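Local coordinates for FprA (Mycobacterium tuberculosis, PDB 1LQT), which transfers electrons between NADPH and ferredoxin by way of a bound FAD, and may supply electrons to P450 systems, at residues V88-L93 with V327-L332; D219-V224 with G263-V268. All blocks are in the same frame, centred on the assembly; numbering follows the deposited sequence.

Interaction 1 (V88-L93 with V327-L332); sequences VQPGEL and VPTPGL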
loop_
_atom_site.group_PDB
_atom_site.type_symbol
_atom_site.label_atom_id
_atom_site.label_comp_id
_atom_site.label_asym_id
_atom_site.label_seq_id
_atom_site.Cartn_x
_atom_site.Cartn_y
_atom_site.Cartn_z
ATOM N N VAL A 88 -17.344 -15.584 2.068
ATOM C CA VAL A 88 -18.352 -15.387 1.031
ATOM C C VAL A 88 -17.629 -15.282 -0.293
ATOM O O VAL A 88 -16.455 -14.894 -0.332
ATOM C CB VAL A 88 -19.231 -14.128 1.268
ATOM C CG1 VAL A 88 -19.958 -14.234 2.626
ATOM C CG2 VAL A 88 -18.414 -12.859 1.183
ATOM N N GLN A 89 -18.320 -15.619 -1.373
ATOM C CA GLN A 89 -17.709 -15.666 -2.694
ATOM C C GLN A 89 -18.284 -14.593 -3.597
ATOM O O GLN A 89 -19.440 -14.184 -3.442
ATOM C CB GLN A 89 -17.957 -17.034 -3.351
ATOM C CG GLN A 89 -17.458 -18.191 -2.569
ATOM C CD GLN A 89 -15.973 -18.142 -2.334
ATOM O OE1 GLN A 89 -15.192 -17.775 -3.230
ATOM N NE2 GLN A 89 -15.572 -18.515 -1.146
ATOM N N PRO A 90 -17.520 -14.144 -4.587
ATOM C CA PRO A 90 -18.035 -13.166 -5.540
ATOM C C PRO A 90 -19.397 -13.542 -6.132
ATOM O O PRO A 90 -20.266 -12.684 -6.234
ATOM C CB PRO A 90 -16.918 -13.070 -6.590
ATOM C CG PRO A 90 -15.694 -13.253 -5.738
ATOM C CD PRO A 90 -16.071 -14.379 -4.811
ATOM N N GLY A 91 -19.571 -14.796 -6.552
ATOM C CA GLY A 91 -20.822 -15.208 -7.157
ATOM C C GLY A 91 -21.987 -15.168 -6.217
ATOM O O GLY A 91 -23.130 -15.161 -6.673
ATOM N N GLU A 92 -21.728 -15.189 -4.927
ATOM C CA GLU A 92 -22.761 -15.061 -3.917
ATOM C C GLU A 92 -23.122 -13.602 -3.719
ATOM O O GLU A 92 -24.286 -13.243 -3.550
ATOM C CB GLU A 92 -22.316 -15.695 -2.623
ATOM C CG GLU A 92 -22.098 -17.186 -2.738
ATOM C CD GLU A 92 -21.429 -17.825 -1.556
ATOM O OE1 GLU A 92 -20.687 -17.149 -0.827
ATOM O OE2 GLU A 92 -21.678 -19.041 -1.380
ATOM N N LEU A 93 -22.107 -12.737 -3.670
ATOM C CA LEU A 93 -22.367 -11.310 -3.543
ATOM C C LEU A 93 -23.122 -10.795 -4.741
ATOM O O LEU A 93 -23.992 -9.933 -4.604
ATOM C CB LEU A 93 -21.046 -10.527 -3.402
ATOM C CG LEU A 93 -20.327 -10.782 -2.094
ATOM C CD1 LEU A 93 -18.949 -10.110 -2.127
ATOM C CD2 LEU A 93 -21.125 -10.284 -0.918
ATOM N N VAL A 327 -3.517 -9.763 -6.042
ATOM C CA VAL A 327 -3.694 -11.172 -5.845
ATOM C C VAL A 327 -5.019 -11.553 -6.511
ATOM O O VAL A 327 -5.982 -10.841 -6.364
ATOM C CB VAL A 327 -3.740 -11.480 -4.332
ATOM C CG1 VAL A 327 -4.091 -12.912 -4.036
ATOM C CG2 VAL A 327 -2.404 -11.080 -3.678
ATOM N N PRO A 328 -5.081 -12.674 -7.220
ATOM C CA PRO A 328 -6.352 -13.095 -7.814
ATOM C C PRO A 328 -7.406 -13.348 -6.743
ATOM O O PRO A 328 -7.124 -13.872 -5.671
ATOM C CB PRO A 328 -6.012 -14.401 -8.526
ATOM C CG PRO A 328 -4.574 -14.621 -8.377
ATOM C CD PRO A 328 -3.984 -13.612 -7.502
ATOM N N THR A 329 -8.644 -13.002 -7.057
ATOM C CA THR A 329 -9.786 -13.294 -6.200
ATOM C C THR A 329 -10.550 -14.408 -6.863
ATOM O O THR A 329 -10.906 -14.298 -8.053
ATOM C CB THR A 329 -10.687 -12.076 -6.121
ATOM O OG1 THR A 329 -9.979 -10.992 -5.520
ATOM C CG2 THR A 329 -11.886 -12.319 -5.233
ATOM N N PRO A 330 -10.827 -15.462 -6.093
ATOM C CA PRO A 330 -11.609 -16.588 -6.604
ATOM C C PRO A 330 -12.906 -16.105 -7.282
ATOM O O PRO A 330 -13.571 -15.309 -6.646
ATOM C CB PRO A 330 -11.901 -17.386 -5.324
ATOM C CG PRO A 330 -10.775 -17.091 -4.392
ATOM C CD PRO A 330 -10.444 -15.669 -4.685
ATOM N N GLY A 331 -13.202 -16.502 -8.528
ATOM C CA GLY A 331 -14.451 -16.109 -9.186
ATOM C C GLY A 331 -14.408 -14.884 -10.069
ATOM O O GLY A 331 -15.411 -14.496 -10.689
ATOM N N LEU A 332 -13.263 -14.189 -10.068
ATOM C CA LEU A 332 -13.127 -13.002 -10.888
ATOM C C LEU A 332 -11.944 -13.221 -11.827
ATOM O O LEU A 332 -10.985 -13.902 -11.462
ATOM C CB LEU A 332 -12.857 -11.793 -10.000
ATOM C CG LEU A 332 -13.931 -11.388 -8.988
ATOM C CD1 LEU A 332 -13.480 -10.150 -8.211
ATOM C CD2 LEU A 332 -15.255 -11.131 -9.678
#
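The ring of Pro90 carries this contact, setting its CB, CG and CD atoms against one face of the turn at Thr329-Leu332, the face from which the Pro330 carbonyl points. Closest is the carbonyl of Pro330, whose oxygen stands 3.1 Å from Pro90 CG and nearly as close to CD, a tight approach of a carbonyl oxygen to ring methylenes. Two alkyl groups complete the seat: Leu332 CD2 lies 4.0 Å from Pro90 CB, and Thr329 CG2, anti to its own backbone N, meets Pro90 CG obliquely at 4.0 Å. Beside the ring, Gln89 crosses Pro330 at about a right angle, with OE1 3.9 Å from Pro330 CB; its chain is bent at chi2 (-60°), and its NE2 is held by Gly85 O. No hydrogen bond joins the two segments, so the fit rests on how each is shaped from within. Residues 329-332 form a type II turn closed by Leu332 N to Thr329 O at 3.1 Å, and the central peptide directs the Pro330 oxygen at Pro90. On the other side, Gln89 is the N-cap: its O receives both Glu92 N and Leu93 N, while Glu92 OE1 takes Gln89 N (2.9 Å) from above the carboxylate plane and also pairs with Arg413. Tyr102 and Glu354, from two neighbouring strands of the FAD-domain sheet, touch both Pro90 and Leu332, and the Thr329 side chain is about 5 Å from FAD. The arrangement is that of a helix start with proline as its first residue and one half of a capping box, packed against a Pro-Gly type II turn in a Rossmann-like FAD-binding domain.

Interaction 2 (D219-V224 with G263-V268); sequences DGVDVV and GHRRMV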
loop_
_atom_site.group_PDB
_atom_site.type_symbol
_atom_site.label_atom_id
_atom_site.label_comp_id
_atom_site.label_asym_id
_atom_site.label_seq_id
_atom_site.Cartn_x
_atom_site.Cartn_y
_atom_site.Cartn_z
ATOM N N ASP A 219 17.572 12.767 12.346
ATOM C CA ASP A 219 18.626 12.935 13.314
ATOM C C ASP A 219 19.551 11.724 13.301
ATOM O O ASP A 219 19.089 10.587 13.367
ATOM C CB ASP A 219 18.014 13.059 14.717
ATOM C CG ASP A 219 17.408 14.417 14.995
ATOM O OD1 ASP A 219 16.829 15.063 14.099
ATOM O OD2 ASP A 219 17.439 14.916 16.140
ATOM N N GLY A 220 20.850 11.962 13.243
ATOM C CA GLY A 220 21.831 10.904 13.291
ATOM C C GLY A 220 22.120 10.218 11.981
ATOM O O GLY A 220 22.963 9.305 11.948
ATOM N N VAL A 221 21.451 10.643 10.908
ATOM C CA VAL A 221 21.595 10.013 9.615
ATOM C C VAL A 221 22.076 11.013 8.605
ATOM O O VAL A 221 21.535 12.117 8.487
ATOM C CB VAL A 221 20.241 9.486 9.111
ATOM C CG1 VAL A 221 20.390 8.746 7.773
ATOM C CG2 VAL A 221 19.614 8.594 10.166
ATOM N N ASP A 222 23.100 10.615 7.871
ATOM C CA ASP A 222 23.535 11.359 6.700
ATOM C C ASP A 222 23.075 10.663 5.418
ATOM O O ASP A 222 23.225 9.442 5.227
ATOM C CB ASP A 222 25.017 11.468 6.663
ATOM C CG ASP A 222 25.570 12.401 7.746
ATOM O OD1 ASP A 222 24.835 13.183 8.384
ATOM O OD2 ASP A 222 26.746 12.388 7.990
ATOM N N VAL A 223 22.584 11.480 4.517
ATOM C CA VAL A 223 22.214 11.024 3.183
ATOM C C VAL A 223 23.479 11.094 2.328
ATOM O O VAL A 223 24.151 12.117 2.313
ATOM C CB VAL A 223 21.122 11.889 2.621
ATOM C CG1 VAL A 223 20.782 11.444 1.212
ATOM C CG2 VAL A 223 19.895 11.796 3.482
ATOM N N VAL A 224 23.826 9.996 1.679
ATOM C CA VAL A 224 25.050 9.869 0.919
ATOM C C VAL A 224 24.699 9.631 -0.540
ATOM O O VAL A 224 24.111 8.618 -0.888
ATOM C CB VAL A 224 25.914 8.711 1.443
ATOM C CG1 VAL A 224 27.154 8.578 0.587
ATOM C CG2 VAL A 224 26.267 8.899 2.898
ATOM N N GLY A 263 31.038 8.366 11.657
ATOM C CA GLY A 263 30.314 8.322 12.914
ATOM C C GLY A 263 28.813 8.414 12.818
ATOM O O GLY A 263 28.122 8.359 13.817
ATOM N N HIS A 264 28.281 8.568 11.631
ATOM C CA HIS A 264 26.854 8.738 11.446
ATOM C C HIS A 264 26.281 7.514 10.780
ATOM O O HIS A 264 26.979 6.774 10.119
ATOM C CB HIS A 264 26.631 9.990 10.588
ATOM C CG HIS A 264 27.109 11.242 11.245
ATOM N ND1 HIS A 264 26.245 12.170 11.777
ATOM C CD2 HIS A 264 28.358 11.705 11.488
ATOM C CE1 HIS A 264 26.940 13.156 12.321
ATOM N NE2 HIS A 264 28.228 12.896 12.160
ATOM N N ARG A 265 25.000 7.283 10.977
ATOM C CA ARG A 265 24.331 6.275 10.183
ATOM C C ARG A 265 24.195 6.844 8.765
ATOM O O ARG A 265 24.188 8.051 8.590
ATOM C CB ARG A 265 22.990 5.894 10.798
ATOM C CG ARG A 265 23.117 5.285 12.213
ATOM C CD ARG A 265 21.721 4.956 12.834
ATOM N NE ARG A 265 21.006 6.218 13.004
ATOM C CZ ARG A 265 19.815 6.429 13.564
ATOM N NH1 ARG A 265 19.083 5.399 14.021
ATOM N NH2 ARG A 265 19.351 7.700 13.641
ATOM N N ARG A 266 24.120 5.962 7.770
ATOM C CA ARG A 266 24.176 6.386 6.365
ATOM C C ARG A 266 23.000 5.830 5.555
ATOM O O ARG A 266 22.732 4.649 5.623
ATOM C CB ARG A 266 25.472 5.883 5.713
ATOM C CG ARG A 266 26.742 6.535 6.234
ATOM C CD ARG A 266 28.010 5.721 5.929
ATOM N NE ARG A 266 28.211 5.388 4.516
ATOM C CZ ARG A 266 28.892 6.106 3.637
ATOM N NH1 ARG A 266 29.399 7.265 3.989
ATOM N NH2 ARG A 266 29.051 5.652 2.398
ATOM N N MET A 267 22.399 6.696 4.742
ATOM C CA MET A 267 21.427 6.311 3.742
ATOM C C MET A 267 22.060 6.628 2.404
ATOM O O MET A 267 22.176 7.788 2.046
ATOM C CB MET A 267 20.127 7.076 3.924
ATOM C CG MET A 267 19.034 6.556 3.023
ATOM S SD MET A 267 17.506 7.510 3.133
ATOM C CE MET A 267 16.996 7.184 4.817
ATOM N N VAL A 268 22.480 5.594 1.682
ATOM C CA VAL A 268 23.259 5.738 0.457
ATOM C C VAL A 268 22.379 5.466 -0.755
ATOM O O VAL A 268 21.659 4.467 -0.783
ATOM C CB VAL A 268 24.421 4.702 0.450
ATOM C CG1 VAL A 268 25.235 4.809 -0.818
ATOM C CG2 VAL A 268 25.307 4.842 1.666
HETATM O O HOH W 1 23.794 12.566 11.061
#
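Strands 221-224 and 265-268 run parallel at 27° with axes 4.6 Å apart, Asp222 bonding through its N and O to Arg265 O and Met267 N, the residues flanking its bridge partner Arg266. Val224 N continues the pattern to Met267 O (2.8 Å), and Arg265 N reaches back to Gly220 O. On the face bearing Val221, Arg265 and Met267, the Arg265 chain bends at chi3 (-64°) so that the edge of its guanidinium meets the Asp219 and Gly220 carbonyls, NH2 lying 2.9 Å from Asp219 O. Val221 CG2 is 3.6 Å from that same NH2, and helix 157-167 packs over this face. Across the sheet, Asp222 lays its carboxylate over the His264 ring, the planes 19° apart and OD2 3.5 Å from CG. A water links the two, donating to Asp222 OD1 and bonded to His264 ND1 at 2.6 Å; Arg261 forms a salt bridge with OD1, which probably favours the charged carboxylate. Further along, Val224 CG2 rests 3.7 Å from NH1 over one face of the Arg266 guanidinium, whose NE is paired with Glu193. Joined through helices 235-241 and 243-256, the strands make a beta-alpha-beta crossover at the edge of the parallel sheet of the NADP-binding Rossmann domain.

The two contacts lie on opposite sides of the chain's centre, their centres about 47 Å apart, and share no element: interaction 1 belongs to the FAD side of the enzyme and interaction 2 to the outer edge of the NADP side. Both are partly buried, yet they illustrate how place dictates chemistry. Where a loop meets a helix start, 161 Å² is buried by van der Waals contact with no hydrogen bond across, the polar groups bonding within their own segment or to third parties. Where two strands align, 556 Å² is buried, backbone hydrogen bonds bind the partners directly, and charged side chains border the pair. Along the sequence, interaction 2 is nested within the long excursion that interaction 1 closes.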